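Local atomic coordinates of yeast Cdc13 OB4 (Candida glabrata, PDB entry 3RMH), a protein that probably binds telomeric DNA, this chain being its C-terminal OB4 domain, an OB fold through which two copies pair into a dimer. Residues 17-22 with 115-120; 30-35 with 102-107; 48-53 with 67-72. The protein carries 2 engineered substitutions. One frame throughout, in Å; residues are numbered along the deposited sequence.

Interaction 1: 17-22 with 115-120; sequences SQLNHL and IRWSPI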
loop_
_atom_site.group_PDB
_atom_site.type_symbol
_atom_site.label_atom_id
_atom_site.label_comp_id
_atom_site.label_asym_id
_atom_site.label_seq_id
_atom_site.Cartn_x
_atom_site.Cartn_y
_atom_site.Cartn_z
ATOM N N SER B 17 -2.037 4.634 12.334
ATOM C CA SER B 17 -0.963 5.564 12.004
ATOM C C SER B 17 0.320 5.214 12.759
ATOM O O SER B 17 1.420 5.278 12.203
ATOM C CB SER B 17 -1.377 6.997 12.333
ATOM O OG SER B 17 -0.257 7.865 12.263
ATOM N N GLN B 18 0.174 4.837 14.025
ATOM C CA GLN B 18 1.317 4.438 14.839
ATOM C C GLN B 18 1.898 3.104 14.380
ATOM O O GLN B 18 3.113 2.910 14.405
ATOM C CB GLN B 18 0.936 4.370 16.322
ATOM C CG GLN B 18 0.448 5.693 16.895
ATOM C CD GLN B 18 0.267 5.659 18.407
ATOM O OE1 GLN B 18 0.309 4.595 19.029
ATOM N NE2 GLN B 18 0.073 6.831 19.004
ATOM N N LEU B 19 1.034 2.191 13.955
ATOM C CA LEU B 19 1.476 0.881 13.502
ATOM C C LEU B 19 2.276 1.000 12.212
ATOM O O LEU B 19 3.259 0.285 12.012
ATOM C CB LEU B 19 0.282 -0.045 13.284
ATOM C CG LEU B 19 -0.534 -0.432 14.525
ATOM C CD1 LEU B 19 -1.656 -1.369 14.142
ATOM C CD2 LEU B 19 0.376 -1.091 15.551
ATOM N N ASN B 20 1.849 1.906 11.334
ATOM C CA ASN B 20 2.537 2.094 10.053
ATOM C C ASN B 20 3.917 2.695 10.197
ATOM O O ASN B 20 4.708 2.672 9.253
ATOM C CB ASN B 20 1.706 2.961 9.102
ATOM C CG ASN B 20 0.647 2.164 8.381
ATOM O OD1 ASN B 20 0.872 1.006 8.016
ATOM N ND2 ASN B 20 -0.518 2.776 8.175
ATOM N N HIS B 21 4.204 3.250 11.366
ATOM C CA HIS B 21 5.522 3.853 11.594
ATOM C C HIS B 21 6.526 2.898 12.232
ATOM O O HIS B 21 7.728 3.183 12.250
ATOM C CB HIS B 21 5.408 5.136 12.416
ATOM C CG HIS B 21 5.055 6.339 11.591
ATOM N ND1 HIS B 21 6.002 7.200 11.104
ATOM C CD2 HIS B 21 3.853 6.781 11.143
ATOM C CE1 HIS B 21 5.399 8.151 10.396
ATOM N NE2 HIS B 21 4.109 7.920 10.407
ATOM N N LEU B 22 6.042 1.774 12.751
ATOM C CA LEU B 22 6.923 0.832 13.453
ATOM C C LEU B 22 8.016 0.331 12.515
ATOM O O LEU B 22 7.741 -0.379 11.543
ATOM C CB LEU B 22 6.129 -0.341 14.027
ATOM C CG LEU B 22 5.231 -0.053 15.233
ATOM C CD1 LEU B 22 4.359 -1.263 15.524
ATOM C CD2 LEU B 22 6.046 0.319 16.466
ATOM N N ILE B 115 8.175 -4.081 5.509
ATOM C CA ILE B 115 7.354 -4.724 6.527
ATOM C C ILE B 115 5.929 -4.833 5.990
ATOM O O ILE B 115 5.382 -3.865 5.470
ATOM C CB ILE B 115 7.379 -3.950 7.855
ATOM C CG1 ILE B 115 8.712 -4.194 8.562
ATOM C CG2 ILE B 115 6.213 -4.394 8.765
ATOM C CD1 ILE B 115 8.973 -3.251 9.715
ATOM N N ARG B 116 5.340 -6.016 6.085
ATOM C CA ARG B 116 3.936 -6.160 5.701
ATOM C C ARG B 116 3.142 -6.717 6.867
ATOM O O ARG B 116 3.592 -7.637 7.543
ATOM C CB ARG B 116 3.786 -7.070 4.478
ATOM C CG ARG B 116 4.323 -6.461 3.187
ATOM C CD ARG B 116 4.251 -7.449 2.036
ATOM N NE ARG B 116 4.785 -6.888 0.793
ATOM C CZ ARG B 116 6.083 -6.790 0.513
ATOM N NH1 ARG B 116 6.985 -7.200 1.394
ATOM N NH2 ARG B 116 6.484 -6.269 -0.642
ATOM N N TRP B 117 1.964 -6.148 7.095
ATOM C CA TRP B 117 1.066 -6.604 8.144
ATOM C C TRP B 117 0.221 -7.762 7.615
ATOM O O TRP B 117 -0.220 -7.761 6.457
ATOM C CB TRP B 117 0.182 -5.433 8.611
ATOM C CG TRP B 117 1.000 -4.438 9.379
ATOM C CD1 TRP B 117 1.714 -3.382 8.869
ATOM C CD2 TRP B 117 1.246 -4.446 10.800
ATOM N NE1 TRP B 117 2.370 -2.721 9.893
ATOM C CE2 TRP B 117 2.110 -3.348 11.063
ATOM C CE3 TRP B 117 0.822 -5.258 11.844
ATOM C CZ2 TRP B 117 2.531 -3.054 12.370
ATOM C CZ3 TRP B 117 1.262 -4.967 13.128
ATOM C CH2 TRP B 117 2.096 -3.869 13.382
ATOM N N SER B 118 -0.011 -8.746 8.470
ATOM C CA SER B 118 -0.673 -9.971 8.056
ATOM C C SER B 118 -1.608 -10.377 9.183
ATOM O O SER B 118 -1.310 -10.106 10.336
ATOM C CB SER B 118 0.388 -11.055 7.856
ATOM O OG SER B 118 -0.088 -12.100 7.036
ATOM N N PRO B 119 -2.737 -11.021 8.857
ATOM C CA PRO B 119 -3.677 -11.428 9.900
ATOM C C PRO B 119 -3.480 -12.866 10.373
ATOM O O PRO B 119 -2.953 -13.704 9.644
ATOM C CB PRO B 119 -5.034 -11.288 9.203
ATOM C CG PRO B 119 -4.740 -11.658 7.776
ATOM C CD PRO B 119 -3.301 -11.198 7.505
ATOM N N ILE B 120 -3.938 -13.154 11.586
ATOM C CA ILE B 120 -3.769 -14.474 12.174
ATOM C C ILE B 120 -5.086 -15.220 12.278
ATOM O O ILE B 120 -6.044 -14.683 12.809
ATOM C CB ILE B 120 -3.209 -14.352 13.597
ATOM C CG1 ILE B 120 -1.840 -13.677 13.557
ATOM C CG2 ILE B 120 -3.141 -15.726 14.264
ATOM C CD1 ILE B 120 -1.434 -13.058 14.869
HETATM O O HOH W 1 5.269 -1.399 10.712
#

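Interaction 2: 30-35 with 102-107; sequences YVLNVY and LRVFQR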
loop_
_atom_site.group_PDB
_atom_site.type_symbol
_atom_site.label_atom_id
_atom_site.label_comp_id
_atom_site.label_asym_id
_atom_site.label_seq_id
_atom_site.Cartn_x
_atom_site.Cartn_y
_atom_site.Cartn_z
ATOM N N TYR B 30 -1.516 -7.369 17.389
ATOM C CA TYR B 30 -2.357 -6.222 17.678
ATOM C C TYR B 30 -3.782 -6.565 17.317
ATOM O O TYR B 30 -4.067 -6.985 16.191
ATOM C CB TYR B 30 -1.891 -5.022 16.861
ATOM C CG TYR B 30 -0.446 -4.687 17.134
ATOM C CD1 TYR B 30 0.577 -5.377 16.495
ATOM C CD2 TYR B 30 -0.104 -3.698 18.048
ATOM C CE1 TYR B 30 1.907 -5.087 16.751
ATOM C CE2 TYR B 30 1.232 -3.396 18.302
ATOM C CZ TYR B 30 2.224 -4.100 17.652
ATOM O OH TYR B 30 3.546 -3.805 17.900
ATOM N N VAL B 31 -4.677 -6.383 18.276
ATOM C CA VAL B 31 -6.073 -6.662 18.036
ATOM C C VAL B 31 -6.701 -5.381 17.520
ATOM O O VAL B 31 -6.634 -4.341 18.172
ATOM C CB VAL B 31 -6.767 -7.130 19.319
ATOM C CG1 VAL B 31 -8.243 -7.436 19.046
ATOM C CG2 VAL B 31 -6.047 -8.352 19.892
ATOM N N LEU B 32 -7.311 -5.456 16.344
ATOM C CA LEU B 32 -7.907 -4.284 15.738
ATOM C C LEU B 32 -9.390 -4.507 15.502
ATOM O O LEU B 32 -9.787 -5.582 15.065
ATOM C CB LEU B 32 -7.262 -4.022 14.380
ATOM C CG LEU B 32 -5.747 -3.861 14.371
ATOM C CD1 LEU B 32 -5.284 -3.668 12.948
ATOM C CD2 LEU B 32 -5.352 -2.681 15.250
ATOM N N ASN B 33 -10.194 -3.499 15.815
ATOM C CA ASN B 33 -11.582 -3.452 15.368
ATOM C C ASN B 33 -11.706 -2.319 14.372
ATOM O O ASN B 33 -11.724 -1.146 14.754
ATOM C CB ASN B 33 -12.540 -3.272 16.560
ATOM C CG ASN B 33 -12.604 -4.504 17.429
ATOM O OD1 ASN B 33 -13.258 -5.490 17.078
ATOM N ND2 ASN B 33 -11.907 -4.470 18.562
ATOM N N VAL B 34 -11.755 -2.664 13.088
ATOM C CA VAL B 34 -11.530 -1.673 12.053
ATOM C C VAL B 34 -12.455 -1.857 10.877
ATOM O O VAL B 34 -13.032 -2.929 10.708
ATOM C CB VAL B 34 -10.061 -1.719 11.572
ATOM C CG1 VAL B 34 -9.158 -1.160 12.648
ATOM C CG2 VAL B 34 -9.654 -3.156 11.232
ATOM N N TYR B 35 -12.592 -0.809 10.069
ATOM C CA TYR B 35 -13.422 -0.866 8.868
ATOM C C TYR B 35 -12.625 -1.368 7.700
ATOM O O TYR B 35 -11.554 -0.840 7.423
ATOM C CB TYR B 35 -13.945 0.517 8.513
ATOM C CG TYR B 35 -14.935 1.039 9.514
ATOM C CD1 TYR B 35 -16.288 0.770 9.374
ATOM C CD2 TYR B 35 -14.520 1.783 10.603
ATOM C CE1 TYR B 35 -17.211 1.242 10.291
ATOM C CE2 TYR B 35 -15.438 2.257 11.533
ATOM C CZ TYR B 35 -16.780 1.985 11.365
ATOM O OH TYR B 35 -17.693 2.456 12.283
ATOM N N LEU B 102 -9.772 -8.010 13.636
ATOM C CA LEU B 102 -8.644 -8.720 13.061
ATOM C C LEU B 102 -7.534 -8.747 14.099
ATOM O O LEU B 102 -7.449 -7.862 14.954
ATOM C CB LEU B 102 -8.115 -7.979 11.838
ATOM C CG LEU B 102 -9.076 -7.794 10.670
ATOM C CD1 LEU B 102 -8.452 -6.865 9.648
ATOM C CD2 LEU B 102 -9.391 -9.141 10.067
ATOM N N ARG B 103 -6.685 -9.754 14.012
ATOM C CA ARG B 103 -5.511 -9.813 14.855
ATOM C C ARG B 103 -4.345 -9.855 13.890
ATOM O O ARG B 103 -4.250 -10.782 13.085
ATOM C CB ARG B 103 -5.534 -11.067 15.724
ATOM C CG ARG B 103 -6.606 -11.026 16.806
ATOM C CD ARG B 103 -6.498 -12.219 17.767
ATOM N NE ARG B 103 -6.824 -13.487 17.117
ATOM C CZ ARG B 103 -6.011 -14.540 17.072
ATOM N NH1 ARG B 103 -4.814 -14.488 17.643
ATOM N NH2 ARG B 103 -6.396 -15.649 16.458
ATOM N N VAL B 104 -3.475 -8.848 13.949
ATOM C CA VAL B 104 -2.434 -8.711 12.935
ATOM C C VAL B 104 -1.026 -8.677 13.547
ATOM O O VAL B 104 -0.859 -8.374 14.724
ATOM C CB VAL B 104 -2.659 -7.467 12.037
ATOM C CG1 VAL B 104 -4.043 -7.528 11.370
ATOM C CG2 VAL B 104 -2.526 -6.175 12.837
ATOM N N PHE B 105 -0.028 -8.995 12.725
ATOM C CA PHE B 105 1.368 -8.945 13.135
ATOM C C PHE B 105 2.232 -8.531 11.941
ATOM O O PHE B 105 1.786 -8.598 10.789
ATOM C CB PHE B 105 1.817 -10.302 13.720
ATOM C CG PHE B 105 1.967 -11.387 12.689
ATOM C CD1 PHE B 105 3.228 -11.808 12.282
ATOM C CD2 PHE B 105 0.857 -11.956 12.099
ATOM C CE1 PHE B 105 3.364 -12.795 11.319
ATOM C CE2 PHE B 105 0.989 -12.936 11.131
ATOM C CZ PHE B 105 2.232 -13.360 10.747
ATOM N N GLN B 106 3.451 -8.083 12.219
ATOM C CA GLN B 106 4.401 -7.715 11.165
ATOM C C GLN B 106 5.086 -8.935 10.592
ATOM O O GLN B 106 5.794 -9.669 11.299
ATOM C CB GLN B 106 5.488 -6.774 11.681
ATOM C CG GLN B 106 5.019 -5.406 12.106
ATOM C CD GLN B 106 5.937 -4.799 13.137
ATOM O OE1 GLN B 106 6.186 -5.398 14.178
ATOM N NE2 GLN B 106 6.452 -3.614 12.852
ATOM N N ARG B 107 4.902 -9.142 9.299
ATOM C CA ARG B 107 5.586 -10.233 8.631
ATOM C C ARG B 107 6.751 -9.665 7.812
ATOM O O ARG B 107 6.569 -8.779 6.968
ATOM C CB ARG B 107 4.620 -11.005 7.737
ATOM C CG ARG B 107 5.239 -12.200 7.056
ATOM C CD ARG B 107 4.226 -12.903 6.178
ATOM N NE ARG B 107 3.085 -13.383 6.949
ATOM C CZ ARG B 107 3.037 -14.572 7.546
ATOM N NH1 ARG B 107 4.070 -15.399 7.457
ATOM N NH2 ARG B 107 1.956 -14.936 8.226
#

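Interaction 3: 48-53 with 67-72; sequences RIKVVN and ILEVYI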
loop_
_atom_site.group_PDB
_atom_site.type_symbol
_atom_site.label_atom_id
_atom_site.label_comp_id
_atom_site.label_asym_id
_atom_site.label_seq_id
_atom_site.Cartn_x
_atom_site.Cartn_y
_atom_site.Cartn_z
ATOM N N ARG B 48 -5.238 -8.581 -0.583
ATOM C CA ARG B 48 -4.860 -7.389 0.156
ATOM C C ARG B 48 -6.090 -6.651 0.654
ATOM O O ARG B 48 -6.967 -6.298 -0.129
ATOM C CB ARG B 48 -4.061 -6.446 -0.733
ATOM C CG ARG B 48 -2.875 -7.103 -1.367
ATOM C CD ARG B 48 -2.317 -6.203 -2.447
ATOM N NE ARG B 48 -1.251 -6.845 -3.206
ATOM C CZ ARG B 48 -0.739 -6.339 -4.322
ATOM N NH1 ARG B 48 -1.216 -5.196 -4.800
ATOM N NH2 ARG B 48 0.240 -6.969 -4.961
ATOM N N ILE B 49 -6.124 -6.399 1.955
ATOM C CA ILE B 49 -7.285 -5.784 2.614
ATOM C C ILE B 49 -6.850 -4.472 3.258
ATOM O O ILE B 49 -5.972 -4.469 4.115
ATOM C CB ILE B 49 -7.807 -6.720 3.708
ATOM C CG1 ILE B 49 -8.157 -8.086 3.115
ATOM C CG2 ILE B 49 -9.015 -6.127 4.450
ATOM C CD1 ILE B 49 -8.521 -9.129 4.161
ATOM N N LYS B 50 -7.461 -3.358 2.856
ATOM C CA LYS B 50 -7.150 -2.067 3.468
ATOM C C LYS B 50 -8.155 -1.752 4.575
ATOM O O LYS B 50 -9.358 -1.848 4.362
ATOM C CB LYS B 50 -7.158 -0.941 2.420
ATOM C CG LYS B 50 -6.014 -1.055 1.378
ATOM C CD LYS B 50 -5.899 0.201 0.516
ATOM C CE LYS B 50 -4.792 0.074 -0.540
ATOM N NZ LYS B 50 -5.174 -0.855 -1.648
ATOM N N VAL B 51 -7.649 -1.377 5.744
ATOM C CA VAL B 51 -8.505 -1.078 6.893
ATOM C C VAL B 51 -8.155 0.263 7.523
ATOM O O VAL B 51 -7.005 0.712 7.459
ATOM C CB VAL B 51 -8.421 -2.187 7.982
ATOM C CG1 VAL B 51 -8.763 -3.555 7.397
ATOM C CG2 VAL B 51 -7.021 -2.226 8.625
ATOM N N VAL B 52 -9.166 0.886 8.125
ATOM C CA VAL B 52 -9.060 2.177 8.810
ATOM C C VAL B 52 -9.799 2.125 10.150
ATOM O O VAL B 52 -10.712 1.321 10.321
ATOM C CB VAL B 52 -9.654 3.317 7.958
ATOM C CG1 VAL B 52 -8.974 3.353 6.597
ATOM C CG2 VAL B 52 -11.183 3.151 7.802
ATOM N N ASN B 53 -9.410 2.976 11.096
ATOM C CA ASN B 53 -10.073 3.011 12.392
ATOM C C ASN B 53 -11.469 3.657 12.304
ATOM O O ASN B 53 -12.401 3.224 12.977
ATOM C CB ASN B 53 -9.201 3.712 13.451
ATOM C CG ASN B 53 -7.935 2.917 13.815
ATOM O OD1 ASN B 53 -6.815 3.399 13.637
ATOM N ND2 ASN B 53 -8.114 1.712 14.345
ATOM N N ILE B 67 -4.202 4.152 6.831
ATOM C CA ILE B 67 -4.668 2.909 6.246
ATOM C C ILE B 67 -3.658 1.800 6.501
ATOM O O ILE B 67 -2.481 1.956 6.201
ATOM C CB ILE B 67 -4.850 3.068 4.725
ATOM C CG1 ILE B 67 -5.975 4.084 4.436
ATOM C CG2 ILE B 67 -5.182 1.723 4.076
ATOM C CD1 ILE B 67 -5.975 4.596 2.987
ATOM N N LEU B 68 -4.121 0.680 7.050
ATOM C CA LEU B 68 -3.260 -0.480 7.232
ATOM C C LEU B 68 -3.560 -1.448 6.101
ATOM O O LEU B 68 -4.719 -1.809 5.862
ATOM C CB LEU B 68 -3.507 -1.132 8.599
ATOM C CG LEU B 68 -2.373 -2.057 9.085
ATOM C CD1 LEU B 68 -1.178 -1.216 9.554
ATOM C CD2 LEU B 68 -2.846 -2.944 10.221
ATOM N N GLU B 69 -2.526 -1.832 5.364
ATOM C CA GLU B 69 -2.684 -2.836 4.326
ATOM C C GLU B 69 -2.335 -4.213 4.872
ATOM O O GLU B 69 -1.201 -4.483 5.265
ATOM C CB GLU B 69 -1.848 -2.502 3.076
ATOM C CG GLU B 69 -2.138 -3.429 1.901
ATOM C CD GLU B 69 -1.695 -2.859 0.553
ATOM O OE1 GLU B 69 -0.937 -1.862 0.534
ATOM O OE2 GLU B 69 -2.120 -3.409 -0.489
ATOM N N VAL B 70 -3.334 -5.080 4.901
ATOM C CA VAL B 70 -3.218 -6.410 5.490
ATOM C C VAL B 70 -3.140 -7.443 4.375
ATOM O O VAL B 70 -4.026 -7.518 3.536
ATOM C CB VAL B 70 -4.455 -6.720 6.347
ATOM C CG1 VAL B 70 -4.402 -8.144 6.889
ATOM C CG2 VAL B 70 -4.573 -5.711 7.482
ATOM N N TYR B 71 -2.091 -8.254 4.389
ATOM C CA TYR B 71 -1.821 -9.192 3.307
ATOM C C TYR B 71 -2.040 -10.618 3.723
ATOM O O TYR B 71 -1.575 -11.041 4.775
ATOM C CB TYR B 71 -0.339 -9.099 2.894
ATOM C CG TYR B 71 0.066 -7.813 2.233
ATOM C CD1 TYR B 71 0.281 -7.761 0.865
ATOM C CD2 TYR B 71 0.286 -6.668 2.976
ATOM C CE1 TYR B 71 0.670 -6.583 0.245
ATOM C CE2 TYR B 71 0.690 -5.479 2.366
ATOM C CZ TYR B 71 0.876 -5.448 1.006
ATOM O OH TYR B 71 1.264 -4.277 0.408
ATOM N N ILE B 72 -2.723 -11.371 2.872
ATOM C CA ILE B 72 -2.824 -12.810 3.027
ATOM C C ILE B 72 -2.104 -13.359 1.804
ATOM O O ILE B 72 -2.614 -13.271 0.693
ATOM C CB ILE B 72 -4.274 -13.263 3.009
ATOM C CG1 ILE B 72 -5.021 -12.640 4.194
ATOM C CG2 ILE B 72 -4.359 -14.780 3.083
ATOM C CD1 ILE B 72 -6.523 -12.920 4.195
#

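Interaction 1: 17-22 with 115-120
The type I turn L19–L22 lies against the last barrel strand of the OB fold, 115-119, and the meeting point is the indole of W117, whose CG stands anti to the carbonyl carbon (chi1 -71°), carrying the ring toward the turn. The carbonyl O of L19 sits at the ring edge, near its plane, 3.4 Å from W117 CZ2. L22 CD1 joins it at this edge, 4.1 Å from W117 CZ2, whereas L19 CD2 comes from off the plane, 3.9 Å from W117 CH2; both leucines cross the indole at about a right angle. One water joins the polar groups: it donates to L19 O at 2.9 Å and to L22 O at 2.8 Å, and accepts a weak bond from W117 NE1 at 3.3 Å. L19 O, which also takes L22 N, is thus gripped twice. I115 adds its CD1 methyl, 3.6 Å from L22 O. The N20 amide is held by the carbonyls of V65 and I67, while H21 NE2 bonds H21 NE2 of the second subunit. With L19 on Y30 and L32, and W117 on L68 and V104, this is a segment ahead of the first barrel strand covering the apolar interior of an OB barrel.

Interaction 2: 30-35 with 102-107
L32 and V104 form the apolar centre, the CD1 methyl of L32 reaching V104 CG2 at 3.7 Å with the two side chains crossing at about a right angle. V104 offers CG2 because its chi1 of -57° turns CG1 beside the backbone N, leaving CG2 between N and the carbonyl carbon. Y30 extends this face with its CB, 4.2 Å from the same V104 CG2, and V34 CG2 closes the other end against L102 CD1 at 4.2 Å. The opposite face is thinner: V31 and R103 lie side by side, V31 CG2 4.1 Å from R103 CG. Beyond that the arginine bends, chi3 of -68° carrying NE away from the strand pair, and its guanidinium forms a salt bridge with E121. Four backbone bonds run between the antiparallel strands. Y30 with V104 and L32 with L102 are hydrogen-bonded pairs, and V31 with R103 between them is a non-hydrogen-bonded pair. The nearly straight bond from L32 N to L102 O measures 2.8 Å; R103 CA adds a CA-H...O contact to Y30 O at 3.4 Å. The tyrosine ring presents its edge to V104 O, with CD1 3.8 Å away, and its hydroxyl bonds T26 OG1. The axes of the two short segments lie at 134°, consistent with the coiled strands of a barrel. Around the pair, I16 of helix 16-19 packs on V34 and the W117 ring meets that of Y30, while strand 115-119 pairs with the far side of 102-107, and strand 28-42 is bonded to strand 9-11 through V31 and to strand 46-52 through Y35.

Interaction 3: 48-53 with 67-72
V51 and L68 make the close part of this contact: they lie side by side, V51 CG2 3.7 Å from L68 CB. On the same face I49 and V70 pair more distantly, CB to CB 4.3 Å, and I49 CD1 reaches I72 CD1. Four backbone bonds pair I49 with V70 and V51 with L68; the shortest, V70 N to I49 O, is 2.8 Å. At the ladder's end V52 CG1 touches I67 CG1 at 3.8 Å. Antiparallel strands 46-52 and 68-73 are the second and third of the OB barrel; the apolar face with V51 and L68 turns to its interior, where L68 meets L32 and V51 meets V34. R48, K50, E69 and Y71 occupy the other, looser face; Y71 is buried, the other three partly exposed. I67 CG2 lies 3.7 Å from K50 CB, but the charged tips stay apart. E69 OE2 is 4.1 Å from K50 NZ, which chi4 of 73° bends off the extended chain, and sits over the R48 chain, 3.4 Å from CD. It lies well out of the guanidinium plane, so no N-H of R48 points at it; guanidinium and carboxylate planes stand 77° apart. R48 NE salt-bridges E46 of its own chain, and NH2 E40 of the second subunit. R48 CG lies 3.9 Å from Y71 CD1, the guanidinium inclined 54° to the ring.

In the fold
The three contacts are nested along the chain: interaction 3 lies inside the loop closed by interaction 2, and that inside the loop closed by interaction 1. Their centres are only about 8 to 9 Å apart, and all reach one curled sheet. Interactions 1 and 2 meet along strands 115-119 and 99-108, neighbours in the sheet; interactions 2 and 3 join through strands 28-42 and 46-52, with Y35 N probably bonded to V52 O; interactions 1 and 3 meet where W117 O probably accepts Y71 N. The circuit of strands thereby closes as an OB barrel. Interactions 1 and 3 also touch the second subunit, placing these two contacts beside the dimer interface.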